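Local coordinates for protein formiminoglutamase (Trypanosoma cruzi, PDB 4MYK) that probably hydrolyses N-formimino-L-glutamate to glutamate and formamide, as an arginase-like manganese metalloenzyme, at residues T231-D236 / D263-A268; G141-D146 / R179-A184. The protein carries 1 engineered substitution. All blocks are in the same frame, centred on the assembly; numbering follows the deposited sequence.

Interaction 1. Residues T231-D236 / D263-A268. With MN (manganese (II) ion), chain C.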
ATOM      1  N   THR A 231      12.398  13.800  26.257  1.00 20.04           N
ATOM      2  CA  THR A 231      11.473  12.851  25.660  1.00 16.08           C
ATOM      3  C   THR A 231      12.171  11.636  25.033  1.00 17.43           C
ATOM      4  O   THR A 231      13.128  11.763  24.268  1.00 19.28           O
ATOM      5  CB  THR A 231      10.586  13.544  24.633  1.00 17.84           C
ATOM      6  OG1 THR A 231       9.763  14.500  25.301  1.00 20.21           O
ATOM      7  CG2 THR A 231       9.701  12.547  23.950  1.00 15.24           C
ATOM      8  N   PHE A 232      11.679  10.459  25.411  1.00 18.66           N
ATOM      9  CA  PHE A 232      12.080   9.172  24.854  1.00 17.06           C
ATOM     10  C   PHE A 232      11.148   8.887  23.677  1.00 17.22           C
ATOM     11  O   PHE A 232       9.943   8.697  23.870  1.00 17.43           O
ATOM     12  CB  PHE A 232      11.950   8.095  25.946  1.00 13.03           C
ATOM     13  CG  PHE A 232      12.109   6.688  25.454  1.00 14.67           C
ATOM     14  CD1 PHE A 232      12.761   6.405  24.259  1.00 16.83           C
ATOM     15  CD2 PHE A 232      11.616   5.629  26.200  1.00 18.10           C
ATOM     16  CE1 PHE A 232      12.907   5.091  23.816  1.00 15.94           C
ATOM     17  CE2 PHE A 232      11.766   4.314  25.757  1.00 17.94           C
ATOM     18  CZ  PHE A 232      12.411   4.055  24.559  1.00 16.32           C
ATOM     19  N   PHE A 233      11.706   8.885  22.465  1.00 17.26           N
ATOM     20  CA  PHE A 233      10.928   8.661  21.246  1.00 15.63           C
ATOM     21  C   PHE A 233      10.988   7.183  20.883  1.00 15.76           C
ATOM     22  O   PHE A 233      11.964   6.717  20.299  1.00 14.08           O
ATOM     23  CB  PHE A 233      11.448   9.545  20.104  1.00 17.14           C
ATOM     24  CG  PHE A 233      10.578   9.532  18.865  1.00 23.12           C
ATOM     25  CD1 PHE A 233       9.217   9.822  18.942  1.00 19.22           C
ATOM     26  CD2 PHE A 233      11.127   9.253  17.614  1.00 18.49           C
ATOM     27  CE1 PHE A 233       8.422   9.808  17.791  1.00 14.76           C
ATOM     28  CE2 PHE A 233      10.336   9.249  16.477  1.00 14.61           C
ATOM     29  CZ  PHE A 233       8.989   9.526  16.568  1.00 13.62           C
ATOM     30  N   SER A 234       9.938   6.456  21.259  1.00 14.55           N
ATOM     31  CA  SER A 234       9.881   5.000  21.112  1.00 15.74           C
ATOM     32  C   SER A 234       8.985   4.623  19.935  1.00 14.93           C
ATOM     33  O   SER A 234       7.768   4.841  19.972  1.00 16.37           O
ATOM     34  CB  SER A 234       9.353   4.351  22.399  1.00 16.06           C
ATOM     35  OG  SER A 234       9.486   2.939  22.372  1.00 17.51           O
ATOM     36  N   PHE A 235       9.585   4.062  18.895  1.00 15.01           N
ATOM     37  CA  PHE A 235       8.857   3.822  17.652  1.00 15.85           C
ATOM     38  C   PHE A 235       8.688   2.350  17.315  1.00 16.36           C
ATOM     39  O   PHE A 235       9.558   1.766  16.673  1.00 16.51           O
ATOM     40  CB  PHE A 235       9.559   4.505  16.481  1.00 12.38           C
ATOM     41  CG  PHE A 235       8.622   4.926  15.382  1.00 14.00           C
ATOM     42  CD1 PHE A 235       7.661   4.057  14.903  1.00 12.07           C
ATOM     43  CD2 PHE A 235       8.693   6.206  14.838  1.00 13.41           C
ATOM     44  CE1 PHE A 235       6.802   4.442  13.896  1.00 13.82           C
ATOM     45  CE2 PHE A 235       7.830   6.595  13.820  1.00 15.32           C
ATOM     46  CZ  PHE A 235       6.888   5.716  13.356  1.00 13.17           C
ATOM     47  N   ASP A 236       7.569   1.757  17.725  1.00 16.97           N
ATOM     48  CA  ASP A 236       7.243   0.393  17.311  1.00 16.96           C
ATOM     49  C   ASP A 236       6.851   0.441  15.844  1.00 13.05           C
ATOM     50  O   ASP A 236       5.902   1.124  15.489  1.00 14.55           O
ATOM     51  CB  ASP A 236       6.094  -0.171  18.146  1.00 15.61           C
ATOM     52  CG  ASP A 236       5.747  -1.616  17.783  1.00 16.64           C
ATOM     53  OD1 ASP A 236       6.022  -2.066  16.651  1.00 15.56           O
ATOM     54  OD2 ASP A 236       5.196  -2.311  18.650  1.00 17.00           O
ATOM     55  N   ASP A 263       8.397  11.476   8.021  1.00 14.07           N
ATOM     56  CA  ASP A 263       8.074  12.828   8.454  1.00 14.79           C
ATOM     57  C   ASP A 263       8.090  12.972   9.975  1.00 16.36           C
ATOM     58  O   ASP A 263       8.496  14.012  10.498  1.00 16.52           O
ATOM     59  CB  ASP A 263       6.713  13.253   7.912  1.00 15.89           C
ATOM     60  CG  ASP A 263       6.728  13.513   6.412  1.00 16.94           C
ATOM     61  OD1 ASP A 263       7.764  13.274   5.769  1.00 18.63           O
ATOM     62  OD2 ASP A 263       5.696  13.960   5.880  1.00 19.21           O
ATOM     63  N   MET A 264       7.639  11.935  10.678  1.00 12.62           N
ATOM     64  CA  MET A 264       7.619  11.953  12.142  1.00 15.42           C
ATOM     65  C   MET A 264       9.015  11.816  12.728  1.00 14.65           C
ATOM     66  O   MET A 264       9.336  12.433  13.741  1.00 18.59           O
ATOM     67  CB  MET A 264       6.745  10.828  12.691  1.00 18.20           C
ATOM     68  CG  MET A 264       5.260  10.980  12.434  1.00 14.19           C
ATOM     69  SD  MET A 264       4.411   9.436  12.825  1.00 16.18           S
ATOM     70  CE  MET A 264       4.772   9.280  14.573  1.00 14.18           C
ATOM     71  N   CYS A 265       9.836  10.980  12.103  1.00 14.90           N
ATOM     72  CA  CYS A 265      11.223  10.824  12.522  1.00 14.70           C
ATOM     73  C   CYS A 265      12.039  12.110  12.312  1.00 16.33           C
ATOM     74  O   CYS A 265      12.860  12.467  13.151  1.00 14.50           O
ATOM     75  CB  CYS A 265      11.870   9.630  11.820  1.00 16.23           C
ATOM     76  SG  CYS A 265      11.277   8.068  12.481  1.00 14.39           S
ATOM     77  N   PHE A 266      11.784  12.805  11.203  1.00 15.69           N
ATOM     78  CA  PHE A 266      12.413  14.099  10.963  1.00 15.68           C
ATOM     79  C   PHE A 266      12.041  15.116  12.053  1.00 18.76           C
ATOM     80  O   PHE A 266      12.905  15.833  12.561  1.00 18.08           O
ATOM     81  CB  PHE A 266      12.036  14.639   9.590  1.00 16.21           C
ATOM     82  CG  PHE A 266      12.846  15.846   9.169  1.00 19.95           C
ATOM     83  CD1 PHE A 266      12.480  17.122   9.567  1.00 20.99           C
ATOM     84  CD2 PHE A 266      13.972  15.699   8.373  1.00 17.39           C
ATOM     85  CE1 PHE A 266      13.228  18.230   9.178  1.00 23.85           C
ATOM     86  CE2 PHE A 266      14.718  16.800   7.981  1.00 21.26           C
ATOM     87  CZ  PHE A 266      14.351  18.063   8.386  1.00 18.90           C
ATOM     88  N   LEU A 267      10.760  15.181  12.409  1.00 18.98           N
ATOM     89  CA  LEU A 267      10.320  16.091  13.465  1.00 19.87           C
ATOM     90  C   LEU A 267      11.061  15.779  14.760  1.00 19.71           C
ATOM     91  O   LEU A 267      11.654  16.664  15.365  1.00 20.56           O
ATOM     92  CB  LEU A 267       8.796  16.010  13.674  1.00 19.35           C
ATOM     93  CG  LEU A 267       8.137  16.827  14.802  1.00 20.89           C
ATOM     94  CD1 LEU A 267       8.316  18.321  14.597  1.00 18.83           C
ATOM     95  CD2 LEU A 267       6.652  16.479  14.910  1.00 20.47           C
ATOM     96  N   ALA A 268      11.027  14.511  15.165  1.00 16.88           N
ATOM     97  CA  ALA A 268      11.707  14.053  16.369  1.00 17.23           C
ATOM     98  C   ALA A 268      13.173  14.486  16.376  1.00 17.97           C
ATOM     99  O   ALA A 268      13.703  14.933  17.398  1.00 17.89           O
ATOM    100  CB  ALA A 268      11.591  12.532  16.489  1.00 14.98           C
TER
HETATM  101 MN    MN C 401       3.056  -2.985  18.396  1.00 19.09          MN
HETATM  102  O   HOH W   1       3.428  -4.331  20.351  1.00 20.34           O

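Interaction 2. Residues G141-D146 / R179-A184. With MN (manganese (II) ion), chain C.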
ATOM      1  N   GLY A 141       9.831  12.578  29.758  1.00 17.58           N
ATOM      2  CA  GLY A 141       8.630  12.330  28.984  1.00 19.81           C
ATOM      3  C   GLY A 141       8.805  11.112  28.084  1.00 16.02           C
ATOM      4  O   GLY A 141       9.916  10.777  27.685  1.00 18.99           O
ATOM      5  N   VAL A 142       7.707  10.439  27.770  1.00 17.76           N
ATOM      6  CA  VAL A 142       7.760   9.226  26.952  1.00 18.76           C
ATOM      7  C   VAL A 142       6.605   9.159  25.943  1.00 17.33           C
ATOM      8  O   VAL A 142       5.442   9.362  26.301  1.00 16.82           O
ATOM      9  CB  VAL A 142       7.763   7.933  27.830  1.00 15.89           C
ATOM     10  CG1 VAL A 142       7.792   6.655  26.953  1.00 19.68           C
ATOM     11  CG2 VAL A 142       8.923   7.946  28.812  1.00 11.72           C
ATOM     12  N   ILE A 143       6.938   8.883  24.684  1.00 17.45           N
ATOM     13  CA  ILE A 143       5.914   8.591  23.681  1.00 18.74           C
ATOM     14  C   ILE A 143       6.083   7.193  23.070  1.00 19.01           C
ATOM     15  O   ILE A 143       7.164   6.833  22.589  1.00 17.81           O
ATOM     16  CB  ILE A 143       5.816   9.690  22.581  1.00 21.65           C
ATOM     17  CG1 ILE A 143       4.799   9.289  21.505  1.00 16.58           C
ATOM     18  CG2 ILE A 143       7.186  10.004  21.973  1.00 18.64           C
ATOM     19  CD1 ILE A 143       4.525  10.393  20.490  1.00 18.07           C
ATOM     20  N   ASN A 144       5.011   6.402  23.128  1.00 19.61           N
ATOM     21  CA  ASN A 144       4.970   5.087  22.500  1.00 17.25           C
ATOM     22  C   ASN A 144       4.160   5.153  21.199  1.00 16.25           C
ATOM     23  O   ASN A 144       2.923   5.215  21.226  1.00 16.81           O
ATOM     24  CB  ASN A 144       4.390   4.035  23.479  1.00 20.50           C
ATOM     25  CG  ASN A 144       4.353   2.614  22.898  1.00 17.03           C
ATOM     26  OD1 ASN A 144       5.169   2.242  22.056  1.00 19.40           O
ATOM     27  ND2 ASN A 144       3.402   1.820  23.359  1.00 19.04           N
ATOM     28  N   VAL A 145       4.880   5.172  20.075  1.00 14.33           N
ATOM     29  CA  VAL A 145       4.292   5.013  18.747  1.00 16.72           C
ATOM     30  C   VAL A 145       4.092   3.521  18.494  1.00 16.88           C
ATOM     31  O   VAL A 145       5.067   2.767  18.339  1.00 14.77           O
ATOM     32  CB  VAL A 145       5.197   5.594  17.629  1.00 15.62           C
ATOM     33  CG1 VAL A 145       4.510   5.463  16.248  1.00 13.00           C
ATOM     34  CG2 VAL A 145       5.557   7.048  17.932  1.00 12.21           C
ATOM     35  N   ASP A 146       2.830   3.101  18.455  1.00 14.79           N
ATOM     36  CA  ASP A 146       2.523   1.691  18.524  1.00 14.72           C
ATOM     37  C   ASP A 146       1.053   1.502  18.222  1.00 15.59           C
ATOM     38  O   ASP A 146       0.216   2.217  18.767  1.00 15.12           O
ATOM     39  CB  ASP A 146       2.840   1.195  19.931  1.00 15.74           C
ATOM     40  CG  ASP A 146       2.920  -0.293  20.017  1.00 18.71           C
ATOM     41  OD1 ASP A 146       2.530  -0.974  19.045  1.00 16.12           O
ATOM     42  OD2 ASP A 146       3.382  -0.779  21.063  1.00 18.13           O
ATOM     43  N   ARG A 179       2.895  12.761  31.338  1.00 17.99           N
ATOM     44  CA  ARG A 179       3.889  12.955  30.280  1.00 19.18           C
ATOM     45  C   ARG A 179       4.103  11.700  29.435  1.00 16.09           C
ATOM     46  O   ARG A 179       5.139  11.522  28.806  1.00 13.78           O
ATOM     47  CB  ARG A 179       5.196  13.493  30.862  1.00 18.69           C
ATOM     48  CG  ARG A 179       5.032  14.923  31.365  1.00 17.78           C
ATOM     49  CD  ARG A 179       6.245  15.409  32.120  1.00 17.49           C
ATOM     50  NE  ARG A 179       7.437  15.440  31.284  1.00 18.20           N
ATOM     51  CZ  ARG A 179       8.617  15.876  31.707  1.00 18.63           C
ATOM     52  NH1 ARG A 179       8.747  16.316  32.951  1.00 21.98           N
ATOM     53  NH2 ARG A 179       9.660  15.875  30.891  1.00 20.04           N
ATOM     54  N   PHE A 180       3.080  10.850  29.417  1.00 20.15           N
ATOM     55  CA  PHE A 180       3.101   9.636  28.614  1.00 18.82           C
ATOM     56  C   PHE A 180       2.019   9.635  27.537  1.00 17.80           C
ATOM     57  O   PHE A 180       0.841   9.833  27.814  1.00 18.42           O
ATOM     58  CB  PHE A 180       2.995   8.389  29.496  1.00 17.63           C
ATOM     59  CG  PHE A 180       2.890   7.114  28.720  1.00 16.29           C
ATOM     60  CD1 PHE A 180       3.931   6.688  27.921  1.00 17.00           C
ATOM     61  CD2 PHE A 180       1.752   6.338  28.793  1.00 19.26           C
ATOM     62  CE1 PHE A 180       3.829   5.511  27.201  1.00 18.26           C
ATOM     63  CE2 PHE A 180       1.651   5.159  28.076  1.00 19.37           C
ATOM     64  CZ  PHE A 180       2.690   4.747  27.283  1.00 13.92           C
ATOM     65  N   VAL A 181       2.436   9.417  26.298  1.00 18.62           N
ATOM     66  CA  VAL A 181       1.499   9.370  25.186  1.00 19.08           C
ATOM     67  C   VAL A 181       1.587   8.041  24.428  1.00 17.93           C
ATOM     68  O   VAL A 181       2.671   7.577  24.077  1.00 16.65           O
ATOM     69  CB  VAL A 181       1.708  10.547  24.213  1.00 19.23           C
ATOM     70  CG1 VAL A 181       0.761  10.430  23.031  1.00 16.06           C
ATOM     71  CG2 VAL A 181       1.513  11.867  24.935  1.00 17.64           C
ATOM     72  N   GLU A 182       0.427   7.428  24.217  1.00 18.18           N
ATOM     73  CA  GLU A 182       0.282   6.301  23.309  1.00 19.54           C
ATOM     74  C   GLU A 182      -0.110   6.904  21.976  1.00 17.26           C
ATOM     75  O   GLU A 182      -1.152   7.544  21.867  1.00 17.23           O
ATOM     76  CB  GLU A 182      -0.821   5.359  23.789  1.00 20.99           C
ATOM     77  CG  GLU A 182      -0.571   4.729  25.155  1.00 20.93           C
ATOM     78  CD  GLU A 182       0.305   3.485  25.095  1.00 22.78           C
ATOM     79  OE1 GLU A 182       1.064   3.314  24.124  1.00 18.39           O
ATOM     80  OE2 GLU A 182       0.233   2.666  26.036  1.00 30.03           O
ATOM     81  N   PHE A 183       0.733   6.715  20.971  1.00 16.38           N
ATOM     82  CA  PHE A 183       0.563   7.402  19.702  1.00 15.92           C
ATOM     83  C   PHE A 183       0.246   6.451  18.556  1.00 15.02           C
ATOM     84  O   PHE A 183       0.989   5.505  18.307  1.00 16.60           O
ATOM     85  CB  PHE A 183       1.823   8.190  19.374  1.00 15.20           C
ATOM     86  CG  PHE A 183       1.623   9.212  18.309  1.00 15.23           C
ATOM     87  CD1 PHE A 183       1.788   8.879  16.968  1.00 16.50           C
ATOM     88  CD2 PHE A 183       1.256  10.506  18.638  1.00 16.08           C
ATOM     89  CE1 PHE A 183       1.593   9.818  15.978  1.00 13.97           C
ATOM     90  CE2 PHE A 183       1.061  11.454  17.651  1.00 19.32           C
ATOM     91  CZ  PHE A 183       1.233  11.114  16.320  1.00 19.16           C
ATOM     92  N   ALA A 184      -0.865   6.714  17.873  1.00 15.85           N
ATOM     93  CA  ALA A 184      -1.305   5.909  16.731  1.00 15.46           C
ATOM     94  C   ALA A 184      -1.724   4.508  17.143  1.00 16.12           C
ATOM     95  O   ALA A 184      -1.579   3.557  16.381  1.00 17.47           O
ATOM     96  CB  ALA A 184      -0.221   5.837  15.668  1.00 14.45           C
TER
HETATM   97 MN    MN C 401       3.056  -2.985  18.396  1.00 19.09          MN
HETATM   98  O   HOH W   2       0.029   3.368  21.445  1.00 26.20           O
HETATM   99  O   HOH W   1       3.428  -4.331  20.351  1.00 20.34           O

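Interaction 1. Residues T231-D236 / D263-A268
Ala268 sets its CB over one face of the Phe233 ring, joining helix 258-270 to strand 231-236 through a CH-pi contact. The methyl carbon of Ala268 lies 3.7 Å from the centroid of the Phe233 ring and 22° off its normal, displaced toward the CD2-CE2 rim. The other side-chain contacts are apolar too, and no hydrogen bond crosses between the segments.

Cys265 SG touches both aromatic rings. It comes up at the edge of Phe233, near the ring plane and 4.3 Å from Phe233 CE2. The same SG lies obliquely beside the Phe235 ring, 4.0 Å from Phe235 CD2, as a sulfur-aromatic contact. Met264 crosses Phe235 at about a right angle. The bend at its chi3 (62°) brings Met264 CE to 4.1 Å from Phe235 CE2.

Phe233 and Phe235 leave the strand on the helix side; Ser234, between them, points to the other face of the sheet, where its OG is hydrogen-bonded to Asp278 of strand 274-280. Leu220 of helix 216-227 also packs on Met264.

The metal chemistry sits at the C-terminal end of the strand. Asp236 OD2 binds manganese at 2.3 Å, alongside Asp146, His148, Asp238 and water 1.

The strand and helix segments run nearly antiparallel (164°), their axes 10.8 Å apart. This is the strand-helix half of the beta-alpha-beta unit that continues into strand 274-280, within the parallel-sheet arginase/deacetylase fold, which carries its manganese ligands at the C-terminal ends of strands.

Interaction 2. Residues G141-D146 / R179-A184
Asn144 and Glu182 pair side chain to side chain, Asn144 ND2 donating to Glu182 OE1 at 2.9 Å. The bond is bent (138° at the hydrogen), with the acceptor tilted out of the amide plane and receiving through its syn lone pair. Amide and carboxylate planes stand 50° apart. A bend at Glu182 chi2 (-84°) turns CD toward Asn144. Asn144 ND2 also makes a weak bond to Asp146 OD2, 3.5 Å away. Water 2 lies 2.9 Å from both Glu182 OE1 and Asp146 O and can donate to either.

Backbone bonds join the strands in parallel. Val142 and Asn144 each give N-H and C=O to this neighbour, with Asn144 O to Phe183 N the shortest at 2.7 Å; Asp146 N closes the series on Phe183 O.

Apolar contacts lie on both faces. Ile143 CD1 rests 3.7 Å from Phe183 CB, the two side chains side by side. On the face of Asn144, Val142 CG1 meets Phe180 CD1 at 4.0 Å. Arg179 runs past Gly141 to a salt bridge with Asp139.

Asp146 OD1 binds manganese at 2.2 Å. The buried Asn144 amide donates to Glu182 and, weakly, to the Asp146 oxygen that does not bind this manganese; it may help to offset two nearby negative groups and to hold the ligand's rotation.

In the fold
Interactions 1 and 2 lie side by side in one parallel sheet, their centres about 10 Å apart, because strands 231-236 and 141-145 are neighbours. Probable hydrogen bonds tie the two strands at both ends, from Phe232 N to Gly141 O (2.9 Å) and from Asp236 N to Val145 O (2.8 Å). On the face carrying Phe235 and Val145 the two cores meet: Phe235 CE1 packs 3.4 Å from Val145 CG1, and Met264 CE touches Phe183 CE1 at 3.5 Å. Asp236 and Asp146 meet at the C-terminal ends of these strands, their side chains about 3 Å apart, and both serve the two manganese sites. Asn122 completes one ligand set, His148 and Asp238 the other.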